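PDB 2CB4: mosquitocidal toxin from Bacillus sphaericus, which probably poisons mosquitoes by transferring ADP-ribose from NAD+ to target proteins through this catalytic domain, part of a longer toxin with ricin-like lectin repeats. Local coordinates for residues L79-R84 with I151-I156; D88-G93 with E190-T195; T139-H144 with F257-P262; T126-Y131 with D179-P184. The protein carries 1 engineered substitution. All blocks are in the same frame, centred on the assembly; numbering follows the deposited sequence.

Overall arrangement
Contacts 1 and 4 pair strands of the central mixed sheet, contact 2 packs a helix on it, and contact 3 lays a loop against it. Strand 78-82 lies between strands 150-156 and 123-131, L79 N probably hydrogen-bonded to T127 O; centre to centre, contacts 1 and 4 are about 12 Å apart. Contact 2, about 9 Å from contact 1 between centres, meets it where E155 forms a salt bridge to R193 and a probable hydrogen bond to S194. Contact 3, its centre about 11 Å from those of contacts 1 and 4, joins contact 1 through W81–W141 and R83–D258, and contact 4 through R130–T139. R80 and engineered Q180 occupy positions consistent with the family's NAD+ site.

Contact 1: L79-R84 with I151-I156; sequences LRWDRR and IYRYEI
R153 lies across the indole of W81, its CG over the centre of the six-membered ring at 3.6 Å from the centroid, a CH-pi contact. An aliphatic stem ending in charge suits this place: the methylenes cover the ring, and a bend at chi3 (83°) turns NE off it. The guanidinium then stands 82° to the indole and receives L79 CD2 over one face. At the other end, I151 CB sits 3.8 Å above the centre of the R83 guanidinium, whose nitrogens also bond N148 O, D243 and S145. Between them the backbones pair antiparallel, with two-way bonds in R80–Y154 and D82–Y152; Y154 N to R80 O is 2.8 Å. Y154 reaches past this ladder, its OH donating to R84 O at 2.7 Å. The second shell is the R80–D82–R84 salt-bridge network. R80 grips OD2 with NE and NH2, while R84 meets both oxygens side-on, NH2 to OD2 at 2.8 Å and NE to OD1 at 2.9 Å. OD1 also takes R84 N, an Asx turn leading out of the strand. R84 holds D82 in place, and D82 in turn probably orients R80, which also reaches D256 and S125 O. W81 NE1 is satisfied by W141 O. An arginine on such a core strand is characteristic of the R-S-E class of ADP-ribosyltransferases, consistent with R80 lining the NAD+ site.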
# COMPACT_ATOMS: atom_id res chain seq x y z
N LEU A 79 8.99 -6.07 42.77
CA LEU A 79 9.07 -7.26 41.93
C LEU A 79 8.06 -7.17 40.81
O LEU A 79 6.98 -6.60 40.95
CB LEU A 79 8.75 -8.52 42.76
CG LEU A 79 9.57 -8.79 44.03
CD1 LEU A 79 8.93 -9.99 44.74
CD2 LEU A 79 11.04 -9.07 43.68
N ARG A 80 8.40 -7.80 39.69
CA ARG A 80 7.49 -7.88 38.55
C ARG A 80 7.62 -9.23 37.87
O ARG A 80 8.69 -9.61 37.43
CB ARG A 80 7.69 -6.75 37.54
CG ARG A 80 6.79 -6.96 36.37
CD ARG A 80 6.61 -5.76 35.50
NE ARG A 80 5.97 -6.17 34.26
CZ ARG A 80 4.69 -5.97 33.94
NH1 ARG A 80 3.88 -5.29 34.74
NH2 ARG A 80 4.24 -6.42 32.79
N TRP A 81 6.50 -9.94 37.78
CA TRP A 81 6.42 -11.23 37.11
C TRP A 81 6.17 -10.92 35.65
O TRP A 81 5.25 -10.17 35.31
CB TRP A 81 5.22 -12.01 37.64
CG TRP A 81 5.44 -12.47 39.06
CD1 TRP A 81 4.95 -11.88 40.22
CD2 TRP A 81 6.16 -13.64 39.47
NE1 TRP A 81 5.36 -12.60 41.31
CE2 TRP A 81 6.11 -13.68 40.90
CE3 TRP A 81 6.90 -14.62 38.80
CZ2 TRP A 81 6.73 -14.69 41.65
CZ3 TRP A 81 7.50 -15.65 39.55
CH2 TRP A 81 7.39 -15.68 40.96
N ASP A 82 6.99 -11.49 34.77
CA ASP A 82 6.85 -11.22 33.34
C ASP A 82 7.32 -12.43 32.53
O ASP A 82 8.30 -13.10 32.91
CB ASP A 82 7.66 -9.95 32.94
CG ASP A 82 7.05 -9.19 31.76
OD1 ASP A 82 7.00 -9.76 30.65
OD2 ASP A 82 6.61 -8.03 31.91
N ARG A 83 6.63 -12.70 31.43
CA ARG A 83 6.99 -13.84 30.56
C ARG A 83 8.13 -13.46 29.59
O ARG A 83 8.74 -14.34 29.02
CB ARG A 83 5.77 -14.39 29.79
CG ARG A 83 4.60 -14.94 30.67
CD ARG A 83 4.79 -16.41 30.98
NE ARG A 83 3.90 -16.94 32.02
CZ ARG A 83 4.02 -18.17 32.52
NH1 ARG A 83 4.93 -18.97 32.02
NH2 ARG A 83 3.26 -18.60 33.49
N ARG A 84 8.43 -12.16 29.45
CA ARG A 84 9.48 -11.68 28.56
C ARG A 84 10.87 -11.84 29.17
O ARG A 84 11.07 -11.58 30.35
CB ARG A 84 9.21 -10.24 28.08
CG ARG A 84 7.91 -10.13 27.28
CD ARG A 84 7.52 -8.65 27.06
NE ARG A 84 7.14 -8.03 28.34
CZ ARG A 84 7.05 -6.73 28.55
NH1 ARG A 84 7.29 -5.88 27.56
NH2 ARG A 84 6.72 -6.27 29.76
N ILE A 151 8.78 -18.35 33.31
CA ILE A 151 8.37 -17.04 33.78
C ILE A 151 9.56 -16.41 34.51
O ILE A 151 10.44 -17.11 35.06
CB ILE A 151 7.08 -17.11 34.67
CG1 ILE A 151 6.48 -15.71 34.85
CG2 ILE A 151 7.37 -17.80 36.02
CD1 ILE A 151 5.10 -15.70 35.40
N TYR A 152 9.60 -15.08 34.49
CA TYR A 152 10.67 -14.33 35.13
C TYR A 152 10.11 -13.48 36.28
O TYR A 152 9.00 -12.96 36.20
CB TYR A 152 11.35 -13.41 34.10
CG TYR A 152 12.01 -14.18 32.97
CD1 TYR A 152 13.36 -14.57 33.06
CD2 TYR A 152 11.28 -14.59 31.84
CE1 TYR A 152 13.95 -15.33 32.07
CE2 TYR A 152 11.87 -15.37 30.84
CZ TYR A 152 13.21 -15.73 30.97
OH TYR A 152 13.84 -16.47 29.98
N ARG A 153 10.90 -13.33 37.33
CA ARG A 153 10.54 -12.47 38.45
C ARG A 153 11.64 -11.41 38.52
O ARG A 153 12.74 -11.68 39.00
CB ARG A 153 10.46 -13.25 39.76
CG ARG A 153 9.65 -12.49 40.87
CD ARG A 153 9.86 -13.21 42.19
NE ARG A 153 11.09 -12.76 42.78
CZ ARG A 153 11.38 -12.84 44.06
NH1 ARG A 153 10.54 -13.39 44.90
NH2 ARG A 153 12.54 -12.36 44.49
N TYR A 154 11.35 -10.23 38.00
CA TYR A 154 12.30 -9.14 37.97
C TYR A 154 12.32 -8.38 39.29
O TYR A 154 11.26 -8.17 39.90
CB TYR A 154 11.99 -8.17 36.80
CG TYR A 154 12.27 -8.79 35.44
CD1 TYR A 154 13.52 -8.66 34.84
CD2 TYR A 154 11.27 -9.54 34.76
CE1 TYR A 154 13.79 -9.24 33.60
CE2 TYR A 154 11.54 -10.13 33.50
CZ TYR A 154 12.81 -9.97 32.95
OH TYR A 154 13.12 -10.53 31.76
N GLU A 155 13.54 -7.97 39.69
CA GLU A 155 13.81 -7.20 40.90
C GLU A 155 14.11 -5.76 40.50
O GLU A 155 15.01 -5.48 39.71
CB GLU A 155 15.00 -7.79 41.67
CG GLU A 155 15.38 -7.01 42.91
CD GLU A 155 16.74 -7.42 43.42
OE1 GLU A 155 17.68 -7.57 42.61
OE2 GLU A 155 16.87 -7.67 44.64
N ILE A 156 13.32 -4.85 41.05
CA ILE A 156 13.40 -3.43 40.71
C ILE A 156 13.60 -2.50 41.93
O ILE A 156 13.05 -2.74 43.01
CB ILE A 156 12.03 -3.05 40.02
CG1 ILE A 156 11.79 -3.94 38.79
CG2 ILE A 156 11.92 -1.55 39.72
CD1 ILE A 156 10.35 -4.21 38.49

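Contact 2: D88-G93 with E190-T195; sequences DIFLNG and EFIRST
I89 and I192 meet at about a right angle, CG2 of the first touching CD1 of the second at 3.5 Å. I192 holds CD1 extended (chi2 177°), and this methyl also reaches G93 CA at 3.9 Å, where the chain leaves the helix. G93 has a positive phi (78°), a conformation that glycine adopts easily. F90 approaches differently: its ring presents an edge to the strand. CE1 meets the other branch of I192, CG2, at 3.8 Å, and CZ points at the backbone of S194, with S194 C near the ring plane at 3.9 Å. T195 CG2 lies obliquely to the same CZ at 4.0 Å. The branched isoleucine thus serves two neighbours, one methyl for the helix end and one for the phenyl edge, and a flat aromatic can reach backbone as well as side chain. Behind the strand-facing residues, N92 ND2 donates to D88 OD1 along the last turn of the helix. Around this layer, Y154 touches both isoleucines and W232 stacks edge-to-face with F90. The short axes run 9.7 Å apart and nearly antiparallel, the geometry of a helix lying on a beta-sheet; here the end of helix 86-92 packs over the start of strand 192-199 in the ADP-ribosyltransferase core.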
# COMPACT_ATOMS: atom_id res chain seq x y z
N ASP A 88 15.10 -8.87 26.17
CA ASP A 88 14.08 -7.87 25.90
C ASP A 88 14.09 -6.81 27.08
O ASP A 88 14.45 -5.67 26.89
CB ASP A 88 12.71 -8.55 25.78
CG ASP A 88 11.59 -7.56 25.46
OD1 ASP A 88 11.86 -6.34 25.39
OD2 ASP A 88 10.45 -7.99 25.23
N ILE A 89 13.73 -7.25 28.28
CA ILE A 89 13.63 -6.41 29.47
C ILE A 89 14.86 -5.61 29.92
O ILE A 89 14.74 -4.41 30.23
CB ILE A 89 12.96 -7.17 30.67
CG1 ILE A 89 11.62 -7.82 30.22
CG2 ILE A 89 12.80 -6.23 31.90
CD1 ILE A 89 10.63 -6.84 29.56
N PHE A 90 16.03 -6.25 29.97
CA PHE A 90 17.26 -5.55 30.39
C PHE A 90 17.71 -4.57 29.31
O PHE A 90 18.57 -3.72 29.55
CB PHE A 90 18.41 -6.51 30.71
CG PHE A 90 18.27 -7.23 32.02
CD1 PHE A 90 17.24 -6.95 32.88
CD2 PHE A 90 19.18 -8.23 32.39
CE1 PHE A 90 17.11 -7.64 34.08
CE2 PHE A 90 19.04 -8.91 33.59
CZ PHE A 90 18.01 -8.61 34.43
N LEU A 91 17.15 -4.71 28.11
CA LEU A 91 17.51 -3.81 27.03
C LEU A 91 16.52 -2.64 26.93
O LEU A 91 16.91 -1.50 26.76
CB LEU A 91 17.51 -4.57 25.71
CG LEU A 91 17.75 -3.71 24.45
CD1 LEU A 91 19.17 -3.12 24.43
CD2 LEU A 91 17.48 -4.46 23.15
N ASN A 92 15.23 -2.95 27.03
CA ASN A 92 14.16 -1.96 26.87
C ASN A 92 13.45 -1.47 28.13
O ASN A 92 12.74 -0.49 28.06
CB ASN A 92 13.08 -2.58 25.95
CG ASN A 92 13.59 -2.90 24.58
OD1 ASN A 92 14.09 -2.03 23.88
ND2 ASN A 92 13.50 -4.16 24.20
N GLY A 93 13.57 -2.21 29.22
CA GLY A 93 12.89 -1.91 30.46
C GLY A 93 11.44 -2.38 30.34
O GLY A 93 11.09 -3.20 29.49
N GLU A 190 17.68 0.54 33.65
CA GLU A 190 18.70 0.80 34.68
C GLU A 190 18.18 0.67 36.12
O GLU A 190 18.94 0.63 37.06
CB GLU A 190 19.43 2.14 34.44
CG GLU A 190 18.56 3.40 34.57
CD GLU A 190 17.97 3.85 33.27
OE1 GLU A 190 17.84 3.01 32.35
OE2 GLU A 190 17.61 5.05 33.17
N PHE A 191 16.86 0.55 36.27
CA PHE A 191 16.22 0.37 37.58
C PHE A 191 15.89 -1.11 37.87
O PHE A 191 15.27 -1.43 38.89
CB PHE A 191 14.95 1.21 37.64
CG PHE A 191 15.23 2.68 37.47
CD1 PHE A 191 16.18 3.31 38.31
CD2 PHE A 191 14.64 3.41 36.45
CE1 PHE A 191 16.49 4.65 38.13
CE2 PHE A 191 14.95 4.75 36.27
CZ PHE A 191 15.90 5.37 37.11
N ILE A 192 16.28 -2.00 36.95
CA ILE A 192 16.03 -3.43 37.08
C ILE A 192 17.36 -4.07 37.39
O ILE A 192 18.28 -4.09 36.57
CB ILE A 192 15.36 -4.02 35.80
CG1 ILE A 192 14.27 -3.06 35.28
CG2 ILE A 192 14.80 -5.42 36.08
CD1 ILE A 192 13.59 -3.50 33.98
N ARG A 193 17.48 -4.55 38.63
CA ARG A 193 18.73 -5.11 39.09
C ARG A 193 19.02 -6.54 38.67
O ARG A 193 20.16 -6.89 38.39
CB ARG A 193 18.84 -5.00 40.62
CG ARG A 193 20.26 -5.43 41.09
CD ARG A 193 20.58 -4.95 42.48
NE ARG A 193 19.89 -5.76 43.47
CZ ARG A 193 19.99 -5.59 44.78
NH1 ARG A 193 20.77 -4.65 45.26
NH2 ARG A 193 19.32 -6.38 45.61
N SER A 194 18.00 -7.38 38.69
CA SER A 194 18.21 -8.78 38.37
C SER A 194 16.88 -9.43 38.04
O SER A 194 15.82 -8.82 38.11
CB SER A 194 18.82 -9.48 39.60
OG SER A 194 17.90 -9.50 40.71
N THR A 195 16.94 -10.71 37.74
CA THR A 195 15.73 -11.48 37.52
C THR A 195 15.99 -12.96 37.78
O THR A 195 17.11 -13.44 37.59
CB THR A 195 15.06 -11.25 36.12
OG1 THR A 195 13.73 -11.77 36.15
CG2 THR A 195 15.84 -11.94 35.00

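Contact 3: T139-H144 with F257-P262; sequences TPWTPH and FDMFAP
W141 meets the loop 257-262 through the rim of its indole, where backbone oxygens gather near the ring plane. D258 O lies 3.3 Å from CZ3, and F260 O is 3.5 Å from CZ2. Aromatic C-H groups carry a slight positive charge, so a tryptophan edge suits a loop whose carbonyls face it. CG stands anti to the backbone N (chi1 177°), which sets it on the loop side. H144 adds another C-H to carbonyl approach, its CE1 edge 3.2 Å from P262 O. The indole nitrogen is answered through water: NE1 donates to a water at 3.0 Å, and that water donates to A261 O at 2.9 Å, bridging the two segments in the plane of the ring. Other polar ends look outward, the carboxylate of D258 to a salt bridge with R83 and a hydrogen bond with S145, and H144 ND1 to N211 of a neighbouring subunit. Packing makes up the rest. The selenium of the selenomethionine M259 lies 3.9 Å from W141 CZ3, a Met-aromatic contact that approaches obliquely. The side chains of P143 and D258 cross at about a right angle, CB of P143 3.7 Å from OD1 of D258; P143 CG also meets the backbone D258 O. Together these contacts fasten a loop with 3-10 turns beside the small two-stranded sheet formed by strands 142-143 and 264-265, alongside the main sheet of the catalytic domain.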
# COMPACT_ATOMS: atom_id res chain seq x y z
N THR A 139 6.99 -15.59 50.55
CA THR A 139 6.32 -15.62 49.26
C THR A 139 5.61 -14.31 48.89
O THR A 139 4.77 -13.82 49.65
CB THR A 139 5.35 -16.80 49.19
OG1 THR A 139 6.02 -17.96 49.71
CG2 THR A 139 4.91 -17.08 47.75
N PRO A 140 5.92 -13.74 47.72
CA PRO A 140 5.25 -12.52 47.30
C PRO A 140 3.94 -12.89 46.61
O PRO A 140 3.62 -14.08 46.45
CB PRO A 140 6.23 -11.92 46.27
CG PRO A 140 6.87 -13.11 45.65
CD PRO A 140 6.94 -14.18 46.73
N TRP A 141 3.18 -11.88 46.21
CA TRP A 141 1.99 -12.09 45.40
C TRP A 141 2.59 -12.81 44.15
O TRP A 141 3.62 -12.37 43.60
CB TRP A 141 1.39 -10.74 45.01
CG TRP A 141 0.17 -10.85 44.12
CD1 TRP A 141 -1.14 -10.81 44.52
CD2 TRP A 141 0.16 -11.01 42.68
NE1 TRP A 141 -1.96 -10.94 43.41
CE2 TRP A 141 -1.20 -11.05 42.28
CE3 TRP A 141 1.17 -11.06 41.68
CZ2 TRP A 141 -1.58 -11.19 40.94
CZ3 TRP A 141 0.79 -11.20 40.35
CH2 TRP A 141 -0.57 -11.29 39.99
N THR A 142 2.00 -13.94 43.76
CA THR A 142 2.49 -14.76 42.66
C THR A 142 1.36 -15.05 41.68
O THR A 142 0.22 -15.27 42.09
CB THR A 142 3.01 -16.08 43.26
OG1 THR A 142 4.04 -15.80 44.21
CG2 THR A 142 3.55 -17.04 42.20
N PRO A 143 1.66 -15.07 40.37
CA PRO A 143 0.63 -15.35 39.37
C PRO A 143 0.14 -16.80 39.47
O PRO A 143 0.90 -17.70 39.82
CB PRO A 143 1.35 -15.13 38.02
CG PRO A 143 2.57 -14.40 38.32
CD PRO A 143 2.93 -14.62 39.75
N HIS A 144 -1.12 -17.04 39.15
CA HIS A 144 -1.65 -18.41 39.20
C HIS A 144 -0.91 -19.34 38.24
O HIS A 144 -0.82 -20.53 38.48
CB HIS A 144 -3.16 -18.41 38.82
CG HIS A 144 -4.03 -17.83 39.87
ND1 HIS A 144 -5.13 -17.04 39.58
CD2 HIS A 144 -3.98 -17.93 41.22
CE1 HIS A 144 -5.72 -16.69 40.71
NE2 HIS A 144 -5.05 -17.23 41.72
N PHE A 257 -0.72 -9.86 31.60
CA PHE A 257 -1.68 -10.85 32.05
C PHE A 257 -1.34 -11.40 33.43
O PHE A 257 -2.20 -11.57 34.28
CB PHE A 257 -1.81 -11.99 31.01
CG PHE A 257 -3.02 -12.87 31.22
CD1 PHE A 257 -4.30 -12.41 30.86
CD2 PHE A 257 -2.90 -14.12 31.83
CE1 PHE A 257 -5.44 -13.20 31.07
CE2 PHE A 257 -4.03 -14.93 32.03
CZ PHE A 257 -5.29 -14.48 31.65
N ASP A 258 -0.06 -11.68 33.64
CA ASP A 258 0.40 -12.23 34.91
C ASP A 258 0.63 -11.24 36.05
O ASP A 258 1.18 -11.59 37.07
CB ASP A 258 1.65 -13.08 34.67
CG ASP A 258 1.32 -14.41 34.00
OD1 ASP A 258 0.33 -15.06 34.45
OD2 ASP A 258 1.97 -14.72 32.99
N MSE A 259 0.19 -10.00 35.85
CA MSE A 259 0.30 -8.96 36.87
C MSE A 259 -1.07 -8.33 37.20
O MSE A 259 -1.14 -7.32 37.87
CB MSE A 259 1.34 -7.86 36.52
CG MSE A 259 2.79 -8.25 36.81
SE MSE A 259 3.26 -8.74 38.58
CE MSE A 259 3.21 -6.96 39.12
N PHE A 260 -2.16 -8.92 36.69
CA PHE A 260 -3.52 -8.44 36.93
C PHE A 260 -3.94 -9.14 38.22
O PHE A 260 -3.76 -10.36 38.35
CB PHE A 260 -4.43 -8.85 35.76
CG PHE A 260 -5.86 -8.38 35.91
CD1 PHE A 260 -6.13 -7.12 36.46
CD2 PHE A 260 -6.91 -9.19 35.52
CE1 PHE A 260 -7.44 -6.68 36.62
CE2 PHE A 260 -8.24 -8.77 35.66
CZ PHE A 260 -8.51 -7.51 36.22
N ALA A 261 -4.48 -8.39 39.18
CA ALA A 261 -4.83 -8.95 40.48
C ALA A 261 -5.57 -10.28 40.56
O ALA A 261 -5.12 -11.18 41.28
CB ALA A 261 -5.42 -7.90 41.42
N PRO A 262 -6.68 -10.43 39.84
CA PRO A 262 -7.42 -11.70 39.86
C PRO A 262 -6.60 -12.88 39.25
O PRO A 262 -6.97 -14.06 39.43
CB PRO A 262 -8.66 -11.41 38.98
CG PRO A 262 -8.75 -9.96 38.84
CD PRO A 262 -7.39 -9.38 39.07
O HOH W 1 -4.86 -10.82 44.12

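Contact 4: T126-Y131 with D179-P184; sequences TTRARY and DQITFP. Engineered in segment 179-184: Q180 (natural residue Glu).
F183 turns an edge of its ring to T126, with OG1 near the ring plane and 3.4 Å from CE2; the two side chains cross at about a right angle, and L78 of the adjoining strand also touches the phenyl. Because T126 holds OG1 between its backbone N and carbonyl carbon (chi1 63°), the hydroxyl can donate to I181 O at 2.8 Å while its methyl stays by the phenyl. I181 O also accepts a weak bond from T126 N, and I181 N returns one to T126 O at 3.1 Å from above the carbonyl plane. T126 and I181 form a hydrogen-bonded antiparallel pair, followed by T127 with Q180 as the non-hydrogen-bonded pair on the other face. By family resemblance, S125-T126-T127 probably corresponds to the STS element, and E178-D179-Q180, which runs into strand 180-184, to the ExE element, with engineered Q180 in place of the natural Glu. The amide of Q180 is held at both ends, OE1 by S125 OG and weakly by T182 OG1, NE2 by E178 OE1. Past the second pair, R128 N makes a long bond (3.3 Å) to D179 O, in a poorly ordered residue, nearly along the C=O axis. Arginine suits position 128 for its long aliphatic stem, which packs on I181, CG to CG1 3.9 Å, while its NH2 bonds to E75 O.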
# COMPACT_ATOMS: atom_id res chain seq x y z
N THR A 126 3.99 -3.25 39.52
CA THR A 126 5.03 -4.00 40.25
C THR A 126 4.31 -4.38 41.57
O THR A 126 3.26 -3.87 41.89
CB THR A 126 6.33 -3.20 40.48
OG1 THR A 126 6.01 -2.08 41.29
CG2 THR A 126 6.91 -2.67 39.08
N THR A 127 4.86 -5.33 42.31
CA THR A 127 4.31 -5.75 43.57
C THR A 127 5.49 -5.69 44.55
O THR A 127 6.63 -5.87 44.18
CB THR A 127 3.63 -7.17 43.50
OG1 THR A 127 2.99 -7.47 44.75
CG2 THR A 127 4.64 -8.27 43.19
N ARG A 128 5.20 -5.43 45.82
CA ARG A 128 6.26 -5.33 46.82
C ARG A 128 6.82 -6.66 47.24
O ARG A 128 6.09 -7.63 47.39
CB ARG A 128 5.74 -4.61 48.07
CG ARG A 128 5.09 -3.25 47.79
CD ARG A 128 4.72 -2.54 49.08
NE ARG A 128 5.91 -2.18 49.83
CZ ARG A 128 5.98 -2.09 51.16
NH1 ARG A 128 4.92 -2.33 51.90
NH2 ARG A 128 7.13 -1.76 51.74
N ALA A 129 8.14 -6.69 47.47
CA ALA A 129 8.79 -7.88 47.99
C ALA A 129 8.22 -8.02 49.45
O ALA A 129 7.92 -7.01 50.11
CB ALA A 129 10.30 -7.70 48.00
N ARG A 130 8.04 -9.25 49.92
CA ARG A 130 7.47 -9.47 51.24
C ARG A 130 8.46 -10.08 52.21
O ARG A 130 9.24 -10.97 51.85
CB ARG A 130 6.26 -10.38 51.15
CG ARG A 130 5.07 -9.76 50.48
CD ARG A 130 4.02 -10.83 50.34
NE ARG A 130 3.23 -10.94 51.55
CZ ARG A 130 3.05 -12.04 52.28
NH1 ARG A 130 3.57 -13.22 51.94
NH2 ARG A 130 2.29 -11.97 53.35
N TYR A 131 8.42 -9.60 53.44
CA TYR A 131 9.35 -10.06 54.48
C TYR A 131 8.62 -10.42 55.75
O TYR A 131 7.56 -9.87 56.03
CB TYR A 131 10.38 -8.96 54.76
CG TYR A 131 11.25 -8.71 53.55
CD1 TYR A 131 12.40 -9.47 53.32
CD2 TYR A 131 10.86 -7.79 52.58
CE1 TYR A 131 13.16 -9.30 52.18
CE2 TYR A 131 11.63 -7.60 51.42
CZ TYR A 131 12.76 -8.37 51.22
OH TYR A 131 13.52 -8.19 50.10
N ASP A 179 -0.85 -5.67 46.61
CA ASP A 179 0.09 -4.68 47.15
C ASP A 179 0.92 -4.06 46.05
O ASP A 179 2.14 -4.23 46.06
CB ASP A 179 1.06 -5.34 48.13
CG ASP A 179 0.36 -6.05 49.27
OD1 ASP A 179 -0.64 -5.50 49.80
OD2 ASP A 179 0.82 -7.15 49.63
N GLN A 180 0.28 -3.35 45.13
CA GLN A 180 0.96 -2.78 43.97
C GLN A 180 1.51 -1.44 44.09
O GLN A 180 0.88 -0.55 44.70
CB GLN A 180 -0.05 -2.56 42.89
CG GLN A 180 -0.25 -3.60 41.90
CD GLN A 180 -1.06 -3.06 40.72
OE1 GLN A 180 -0.68 -2.06 40.03
NE2 GLN A 180 -2.20 -3.66 40.46
N ILE A 181 2.59 -1.21 43.35
CA ILE A 181 3.17 0.09 43.20
C ILE A 181 3.13 0.27 41.67
O ILE A 181 3.68 -0.55 40.96
CB ILE A 181 4.59 0.15 43.75
CG1 ILE A 181 4.66 -0.49 45.14
CG2 ILE A 181 5.15 1.56 43.53
CD1 ILE A 181 3.67 0.24 46.29
N THR A 182 2.37 1.26 41.19
CA THR A 182 2.18 1.49 39.75
C THR A 182 3.07 2.60 39.21
O THR A 182 3.28 3.61 39.92
CB THR A 182 0.70 1.86 39.48
OG1 THR A 182 -0.15 0.80 39.93
CG2 THR A 182 0.44 2.13 38.01
N PHE A 183 3.57 2.40 37.97
CA PHE A 183 4.46 3.36 37.33
C PHE A 183 3.89 3.90 36.04
O PHE A 183 3.90 3.22 35.02
CB PHE A 183 5.84 2.75 37.09
CG PHE A 183 6.59 2.45 38.36
CD1 PHE A 183 7.60 3.31 38.82
CD2 PHE A 183 6.27 1.33 39.11
CE1 PHE A 183 8.27 3.04 40.00
CE2 PHE A 183 6.95 1.05 40.30
CZ PHE A 183 7.94 1.92 40.76
N PRO A 184 3.41 5.14 36.08
CA PRO A 184 2.87 5.76 34.87
C PRO A 184 4.07 6.00 33.96
O PRO A 184 5.07 6.60 34.38
CB PRO A 184 2.27 7.10 35.39
CG PRO A 184 2.12 6.93 36.86
CD PRO A 184 3.27 6.03 37.26